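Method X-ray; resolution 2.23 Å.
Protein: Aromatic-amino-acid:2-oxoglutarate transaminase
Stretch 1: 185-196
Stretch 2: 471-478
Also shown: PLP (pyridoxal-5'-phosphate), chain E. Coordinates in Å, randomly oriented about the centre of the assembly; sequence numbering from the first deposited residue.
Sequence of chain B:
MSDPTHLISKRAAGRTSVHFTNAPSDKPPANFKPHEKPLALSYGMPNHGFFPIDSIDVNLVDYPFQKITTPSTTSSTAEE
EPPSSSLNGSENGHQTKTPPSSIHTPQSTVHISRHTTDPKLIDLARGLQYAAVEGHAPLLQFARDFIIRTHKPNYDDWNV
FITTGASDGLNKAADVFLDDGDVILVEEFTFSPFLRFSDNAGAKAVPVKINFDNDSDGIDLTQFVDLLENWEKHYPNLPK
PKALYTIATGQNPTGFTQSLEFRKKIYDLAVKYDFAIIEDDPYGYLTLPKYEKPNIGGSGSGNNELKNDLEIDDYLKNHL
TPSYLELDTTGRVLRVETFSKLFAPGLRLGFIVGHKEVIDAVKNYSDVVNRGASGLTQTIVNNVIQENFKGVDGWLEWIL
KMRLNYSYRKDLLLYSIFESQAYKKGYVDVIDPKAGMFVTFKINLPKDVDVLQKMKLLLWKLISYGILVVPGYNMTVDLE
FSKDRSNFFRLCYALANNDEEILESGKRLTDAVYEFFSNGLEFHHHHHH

Stretch 1 (185-196) LVEEFTFSPFLR
Stretch 2 (471-478) PGYNMTVD

Residues 185-196 and 471-478 lie at least 281 positions apart where they touch, yet they meet through a single β-bridge and bury 445 Å² between them. The first stretch is extended through Glu187, turns at Glu188 (φ/ψ -59/-32°), is extended again at Phe189 and Thr190 (-109/128° and -149/176°), and leads into a helix that includes Leu195 and Arg196. The second passes from Pro471 through a 3-10 segment, Gly472 to Asn474, in which Asn474 N donates to Pro471 O (3.1 Å); Met475 N then donates to Gly472 O (2.9 Å). Thr476 is extended (-101/148°) and pairs with Phe189, their CA atoms 4.6 Å apart, the two backbones running antiparallel, with Glu188 opposite Val477 (CA-CA 5.4 Å).

Two backbone hydrogen bonds flank this pair. Val477 N donates to Glu188 O (3.1 Å, 157°), and Thr190 N donates to Met475 O (2.8 Å, 158°). Each acceptor also receives a CA-H...O contact, Thr476 CA to Glu188 O at 3.2 Å and Phe189 CA to Met475 O at 3.1 Å, so both carbonyls are engaged by neighbouring N-H and CA-H groups.

Two waters extend the polar network. Water 1 donates to Glu188 O (2.7 Å) and accepts from Asp478 N (2.8 Å), supplementing the bridge beside Val477. Water 2 accepts from Ser192 OG (2.6 Å) and donates to Asn474 O (2.9 Å) and Thr476 O (3.0 Å), joining the serine, chi1 -73° (m), to two carbonyls of the other stretch. Glu187 and Glu188 direct CA-to-CB away from the second stretch, and their carboxylate oxygens are hydrogen-bonded elsewhere in the structure.

Val477 (chi1 t) points toward the first stretch and has the largest area covered, 94 Å². Its CG2 lies 3.4 Å from Val186 CG1, 4.1 Å from Thr190 CG2 and 4.3 Å from Leu195 CD2, so one compact branched side chain touches strand, loop and helix. Val186 (t) and Leu195 (m, t) both direct CA-to-CB toward it; Leu195 CD1 also approaches Thr476 O at 3.9 Å.

Phe189 (chi1 m, chi2 -84°) leaves its backbone sideways, but its ring comes nearer the second stretch. Gly472 O lies at the ring edge, 3.3 Å from Phe189 CD1, and Thr476 CG2 (chi1 p) is 3.5 Å from Phe189 CE1. Phe191 (chi1 t) turns away instead, its ring covering the PLP cofactor of this transaminase, with Phe191 CE2 3.4 Å from PLP C6.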

ATOM      1  N   LEU B 185     -23.056   6.685   9.284  1.00 30.15           N
ATOM      2  CA  LEU B 185     -23.338   8.106   9.580  1.00 31.88           C
ATOM      3  C   LEU B 185     -22.076   8.897   9.255  1.00 31.99           C
ATOM      4  O   LEU B 185     -21.015   8.578   9.854  1.00 31.11           O
ATOM      5  CB  LEU B 185     -23.661   8.219  11.070  1.00 30.99           C
ATOM      6  CG  LEU B 185     -24.898   7.468  11.497  1.00 32.78           C
ATOM      7  CD1 LEU B 185     -24.927   7.309  13.005  1.00 35.21           C
ATOM      8  CD2 LEU B 185     -26.132   8.200  10.978  1.00 33.75           C
ATOM      9  N   VAL B 186     -22.187   9.881   8.369  1.00 29.58           N
ATOM     10  CA  VAL B 186     -21.031  10.713   7.956  1.00 30.38           C
ATOM     11  C   VAL B 186     -21.406  12.185   8.141  1.00 33.72           C
ATOM     12  O   VAL B 186     -22.533  12.576   7.752  1.00 32.89           O
ATOM     13  CB  VAL B 186     -20.626  10.372   6.514  1.00 31.31           C
ATOM     14  CG1 VAL B 186     -19.493  11.244   6.028  1.00 31.49           C
ATOM     15  CG2 VAL B 186     -20.248   8.904   6.369  1.00 33.46           C
ATOM     16  N   GLU B 187     -20.488  12.969   8.709  1.00 33.44           N
ATOM     17  CA  GLU B 187     -20.593  14.459   8.745  1.00 33.57           C
ATOM     18  C   GLU B 187     -20.938  14.965   7.339  1.00 33.02           C
ATOM     19  O   GLU B 187     -20.258  14.574   6.404  1.00 36.83           O
ATOM     20  CB  GLU B 187     -19.315  15.066   9.329  1.00 31.06           C
ATOM     21  CG  GLU B 187     -19.121  14.707  10.793  1.00 30.93           C
ATOM     22  CD  GLU B 187     -17.725  14.827  11.360  1.00 34.68           C
ATOM     23  OE1 GLU B 187     -16.764  14.682  10.577  1.00 37.78           O
ATOM     24  OE2 GLU B 187     -17.599  14.959  12.605  1.00 34.02           O
ATOM     25  N   GLU B 188     -21.966  15.811   7.230  1.00 32.82           N
ATOM     26  CA  GLU B 188     -22.595  16.229   5.950  1.00 34.88           C
ATOM     27  C   GLU B 188     -21.559  16.905   5.054  1.00 35.70           C
ATOM     28  O   GLU B 188     -21.724  16.777   3.846  1.00 32.50           O
ATOM     29  CB  GLU B 188     -23.788  17.155   6.163  1.00 34.10           C
ATOM     30  CG  GLU B 188     -23.457  18.528   6.730  1.00 33.02           C
ATOM     31  CD  GLU B 188     -24.684  19.436   6.811  1.00 35.81           C
ATOM     32  OE1 GLU B 188     -25.573  19.303   5.916  1.00 34.12           O
ATOM     33  OE2 GLU B 188     -24.759  20.289   7.768  1.00 34.11           O
ATOM     34  N   PHE B 189     -20.573  17.611   5.631  1.00 33.29           N
ATOM     35  CA  PHE B 189     -19.324  18.025   4.933  1.00 32.69           C
ATOM     36  C   PHE B 189     -18.206  17.183   5.524  1.00 36.08           C
ATOM     37  O   PHE B 189     -18.101  17.128   6.791  1.00 35.03           O
ATOM     38  CB  PHE B 189     -19.030  19.523   5.055  1.00 30.61           C
ATOM     39  CG  PHE B 189     -20.180  20.369   4.580  1.00 31.18           C
ATOM     40  CD1 PHE B 189     -20.333  20.667   3.237  1.00 28.97           C
ATOM     41  CD2 PHE B 189     -21.131  20.831   5.476  1.00 31.46           C
ATOM     42  CE1 PHE B 189     -21.411  21.405   2.792  1.00 27.05           C
ATOM     43  CE2 PHE B 189     -22.220  21.556   5.022  1.00 31.58           C
ATOM     44  CZ  PHE B 189     -22.364  21.829   3.683  1.00 27.80           C
ATOM     45  N   THR B 190     -17.439  16.526   4.656  1.00 31.94           N
ATOM     46  CA  THR B 190     -16.487  15.486   5.090  1.00 31.07           C
ATOM     47  C   THR B 190     -15.267  15.434   4.158  1.00 36.62           C
ATOM     48  O   THR B 190     -15.186  16.209   3.158  1.00 37.17           O
ATOM     49  CB  THR B 190     -17.218  14.140   5.196  1.00 32.17           C
ATOM     50  OG1 THR B 190     -16.430  13.213   5.949  1.00 33.96           O
ATOM     51  CG2 THR B 190     -17.520  13.526   3.850  1.00 31.06           C
ATOM     52  N   PHE B 191     -14.329  14.570   4.528  1.00 37.27           N
ATOM     53  CA  PHE B 191     -13.234  14.061   3.679  1.00 37.20           C
ATOM     54  C   PHE B 191     -13.858  13.108   2.655  1.00 33.55           C
ATOM     55  O   PHE B 191     -14.017  11.910   2.933  1.00 32.28           O
ATOM     56  CB  PHE B 191     -12.153  13.462   4.579  1.00 36.61           C
ATOM     57  CG  PHE B 191     -10.940  12.981   3.836  1.00 36.57           C
ATOM     58  CD1 PHE B 191     -10.144  13.880   3.157  1.00 36.12           C
ATOM     59  CD2 PHE B 191     -10.613  11.636   3.802  1.00 36.41           C
ATOM     60  CE1 PHE B 191      -9.038  13.435   2.456  1.00 38.80           C
ATOM     61  CE2 PHE B 191      -9.503  11.197   3.100  1.00 42.43           C
ATOM     62  CZ  PHE B 191      -8.714  12.102   2.433  1.00 39.37           C
ATOM     63  N   SER B 192     -14.230  13.679   1.510  1.00 36.49           N
ATOM     64  CA  SER B 192     -14.840  13.035   0.307  1.00 38.13           C
ATOM     65  C   SER B 192     -14.283  11.641   0.015  1.00 32.59           C
ATOM     66  O   SER B 192     -15.052  10.734  -0.270  1.00 32.21           O
ATOM     67  CB  SER B 192     -14.686  13.924  -0.914  1.00 36.76           C
ATOM     68  OG  SER B 192     -15.565  15.029  -0.812  1.00 40.70           O
ATOM     69  N   PRO B 193     -12.958  11.399  -0.002  1.00 29.78           N
ATOM     70  CA  PRO B 193     -12.478  10.084  -0.380  1.00 32.84           C
ATOM     71  C   PRO B 193     -13.052   8.980   0.530  1.00 34.22           C
ATOM     72  O   PRO B 193     -13.253   7.869   0.037  1.00 32.71           O
ATOM     73  CB  PRO B 193     -10.953  10.259  -0.338  1.00 35.89           C
ATOM     74  CG  PRO B 193     -10.750  11.736  -0.601  1.00 33.50           C
ATOM     75  CD  PRO B 193     -11.860  12.352   0.212  1.00 33.04           C
ATOM     76  N   PHE B 194     -13.393   9.297   1.783  1.00 31.26           N
ATOM     77  CA  PHE B 194     -14.027   8.318   2.703  1.00 31.60           C
ATOM     78  C   PHE B 194     -15.227   7.604   2.043  1.00 35.12           C
ATOM     79  O   PHE B 194     -15.438   6.371   2.235  1.00 37.37           O
ATOM     80  CB  PHE B 194     -14.486   8.978   3.994  1.00 32.03           C
ATOM     81  CG  PHE B 194     -15.082   7.971   4.921  1.00 28.22           C
ATOM     82  CD1 PHE B 194     -14.259   7.149   5.650  1.00 30.09           C
ATOM     83  CD2 PHE B 194     -16.445   7.762   4.954  1.00 29.65           C
ATOM     84  CE1 PHE B 194     -14.786   6.139   6.432  1.00 29.74           C
ATOM     85  CE2 PHE B 194     -16.973   6.752   5.750  1.00 30.55           C
ATOM     86  CZ  PHE B 194     -16.142   5.944   6.488  1.00 28.63           C
ATOM     87  N   LEU B 195     -16.044   8.340   1.303  1.00 32.57           N
ATOM     88  CA  LEU B 195     -17.244   7.758   0.664  1.00 33.42           C
ATOM     89  C   LEU B 195     -16.847   6.668  -0.341  1.00 36.50           C
ATOM     90  O   LEU B 195     -17.670   5.763  -0.586  1.00 37.26           O
ATOM     91  CB  LEU B 195     -18.052   8.878   0.014  1.00 34.17           C
ATOM     92  CG  LEU B 195     -18.518   9.955   0.991  1.00 35.66           C
ATOM     93  CD1 LEU B 195     -19.117  11.130   0.232  1.00 36.61           C
ATOM     94  CD2 LEU B 195     -19.489   9.386   2.021  1.00 33.00           C
ATOM     95  N   ARG B 196     -15.643   6.714  -0.909  1.00 34.51           N
ATOM     96  CA  ARG B 196     -15.195   5.635  -1.821  1.00 35.93           C
ATOM     97  C   ARG B 196     -15.034   4.337  -1.011  1.00 34.88           C
ATOM     98  O   ARG B 196     -15.421   3.249  -1.505  1.00 35.36           O
ATOM     99  CB  ARG B 196     -13.895   6.048  -2.499  1.00 42.15           C
ATOM    100  CG  ARG B 196     -14.047   7.212  -3.466  1.00 51.96           C
ATOM    101  CD  ARG B 196     -12.689   7.481  -4.093  1.00 69.08           C
ATOM    102  NE  ARG B 196     -12.726   8.179  -5.377  1.00 82.84           N
ATOM    103  CZ  ARG B 196     -12.786   7.602  -6.586  1.00 97.17           C
ATOM    104  NH1 ARG B 196     -12.833   6.282  -6.726  1.00 92.06           N
ATOM    105  NH2 ARG B 196     -12.792   8.372  -7.664  1.00108.32           N
ATOM    106  N   PRO B 471     -14.928  24.895  -2.772  1.00 37.86           N
ATOM    107  CA  PRO B 471     -16.298  25.149  -2.340  1.00 38.99           C
ATOM    108  C   PRO B 471     -16.832  23.976  -1.503  1.00 39.30           C
ATOM    109  O   PRO B 471     -16.488  22.831  -1.781  1.00 37.55           O
ATOM    110  CB  PRO B 471     -17.057  25.269  -3.672  1.00 40.31           C
ATOM    111  CG  PRO B 471     -16.306  24.363  -4.601  1.00 36.66           C
ATOM    112  CD  PRO B 471     -14.862  24.557  -4.200  1.00 37.96           C
ATOM    113  N   GLY B 472     -17.643  24.287  -0.496  1.00 42.42           N
ATOM    114  CA  GLY B 472     -18.214  23.299   0.436  1.00 39.95           C
ATOM    115  C   GLY B 472     -19.090  22.285  -0.274  1.00 37.53           C
ATOM    116  O   GLY B 472     -19.129  21.129   0.179  1.00 35.64           O
ATOM    117  N   TYR B 473     -19.742  22.675  -1.374  1.00 38.26           N
ATOM    118  CA  TYR B 473     -20.637  21.776  -2.144  1.00 38.96           C
ATOM    119  C   TYR B 473     -19.821  20.608  -2.727  1.00 35.56           C
ATOM    120  O   TYR B 473     -20.407  19.541  -2.919  1.00 44.48           O
ATOM    121  CB  TYR B 473     -21.476  22.537  -3.176  1.00 37.16           C
ATOM    122  CG  TYR B 473     -20.712  23.384  -4.158  1.00 41.95           C
ATOM    123  CD1 TYR B 473     -19.975  22.808  -5.184  1.00 41.88           C
ATOM    124  CD2 TYR B 473     -20.774  24.764  -4.097  1.00 42.52           C
ATOM    125  CE1 TYR B 473     -19.279  23.586  -6.095  1.00 44.27           C
ATOM    126  CE2 TYR B 473     -20.112  25.554  -5.023  1.00 43.12           C
ATOM    127  CZ  TYR B 473     -19.367  24.963  -6.023  1.00 42.21           C
ATOM    128  OH  TYR B 473     -18.693  25.745  -6.908  1.00 48.81           O
ATOM    129  N   ASN B 474     -18.508  20.745  -2.911  1.00 34.83           N
ATOM    130  CA  ASN B 474     -17.651  19.623  -3.379  1.00 34.88           C
ATOM    131  C   ASN B 474     -17.355  18.631  -2.242  1.00 38.91           C
ATOM    132  O   ASN B 474     -16.764  17.562  -2.534  1.00 41.67           O
ATOM    133  CB  ASN B 474     -16.357  20.117  -4.017  1.00 38.77           C
ATOM    134  CG  ASN B 474     -16.533  20.563  -5.457  1.00 43.09           C
ATOM    135  OD1 ASN B 474     -17.609  20.417  -6.045  1.00 42.49           O
ATOM    136  ND2 ASN B 474     -15.466  21.097  -6.031  1.00 44.27           N
ATOM    137  N   MET B 475     -17.719  18.910  -0.990  1.00 34.27           N
ATOM    138  CA  MET B 475     -17.256  18.033   0.119  1.00 38.56           C
ATOM    139  C   MET B 475     -18.441  17.471   0.900  1.00 35.88           C
ATOM    140  O   MET B 475     -18.293  17.220   2.105  1.00 38.29           O
ATOM    141  CB  MET B 475     -16.311  18.803   1.028  1.00 41.87           C
ATOM    142  CG  MET B 475     -14.960  19.014   0.364  1.00 47.41           C
ATOM    143  SD  MET B 475     -13.886  20.067   1.371  1.00 57.80           S
ATOM    144  CE  MET B 475     -14.917  21.529   1.452  1.00 57.58           C
ATOM    145  N   THR B 476     -19.528  17.200   0.187  1.00 31.54           N
ATOM    146  CA  THR B 476     -20.832  16.800   0.750  1.00 35.26           C
ATOM    147  C   THR B 476     -20.996  15.295   0.622  1.00 34.42           C
ATOM    148  O   THR B 476     -20.485  14.735  -0.347  1.00 35.04           O
ATOM    149  CB  THR B 476     -22.002  17.519   0.071  1.00 37.98           C
ATOM    150  OG1 THR B 476     -21.920  17.307  -1.341  1.00 40.36           O
ATOM    151  CG2 THR B 476     -21.997  18.999   0.389  1.00 38.57           C
ATOM    152  N   VAL B 477     -21.703  14.687   1.575  1.00 35.27           N
ATOM    153  CA  VAL B 477     -22.251  13.314   1.433  1.00 36.41           C
ATOM    154  C   VAL B 477     -23.393  13.366   0.413  1.00 39.58           C
ATOM    155  O   VAL B 477     -23.404  12.534  -0.498  1.00 42.36           O
ATOM    156  CB  VAL B 477     -22.693  12.777   2.796  1.00 39.25           C
ATOM    157  CG1 VAL B 477     -23.370  11.417   2.653  1.00 40.17           C
ATOM    158  CG2 VAL B 477     -21.494  12.731   3.752  1.00 38.24           C
ATOM    159  N   ASP B 478     -24.269  14.363   0.537  1.00 40.18           N
ATOM    160  CA  ASP B 478     -25.475  14.543  -0.307  1.00 42.60           C
ATOM    161  C   ASP B 478     -25.671  16.044  -0.536  1.00 41.56           C
ATOM    162  O   ASP B 478     -25.941  16.783   0.432  1.00 35.49           O
ATOM    163  CB  ASP B 478     -26.710  13.905   0.340  1.00 46.03           C
ATOM    164  CG  ASP B 478     -27.903  13.804  -0.603  1.00 50.71           C
ATOM    165  OD1 ASP B 478     -28.476  14.857  -0.971  1.00 47.86           O
ATOM    166  OD2 ASP B 478     -28.248  12.671  -0.966  1.00 64.02           O
TER
HETATM  167  N1  PLP E 601      -8.661  12.521   6.572  1.00 39.90           N
HETATM  168  C2  PLP E 601      -8.626  13.842   6.688  1.00 44.47           C
HETATM  169  C2A PLP E 601      -9.687  14.478   7.520  1.00 44.21           C
HETATM  170  C3  PLP E 601      -7.594  14.601   6.070  1.00 47.94           C
HETATM  171  O3  PLP E 601      -7.584  15.961   6.215  1.00 45.93           O
HETATM  172  C4  PLP E 601      -6.601  13.935   5.303  1.00 50.37           C
HETATM  173  C4A PLP E 601      -5.472  14.714   4.742  1.00 56.35           C
HETATM  174  C5  PLP E 601      -6.668  12.528   5.218  1.00 46.85           C
HETATM  175  C6  PLP E 601      -7.712  11.892   5.846  1.00 45.98           C
HETATM  176  C5A PLP E 601      -5.738  11.709   4.362  1.00 42.50           C
HETATM  177  O4P PLP E 601      -4.401  11.519   4.897  1.00 42.56           O
HETATM  178  P   PLP E 601      -3.353  10.559   4.118  1.00 38.00           P
HETATM  179  O1P PLP E 601      -4.156   9.405   3.532  1.00 37.33           O
HETATM  180  O2P PLP E 601      -2.384  10.208   5.244  1.00 34.05           O
HETATM  181  O3P PLP E 601      -2.725  11.392   3.048  1.00 39.78           O
HETATM  182  O   HOH W   1     -24.117  16.025   2.773  1.00 31.62           O
HETATM  183  O   HOH W   2     -17.969  14.992  -1.876  1.00 44.41           O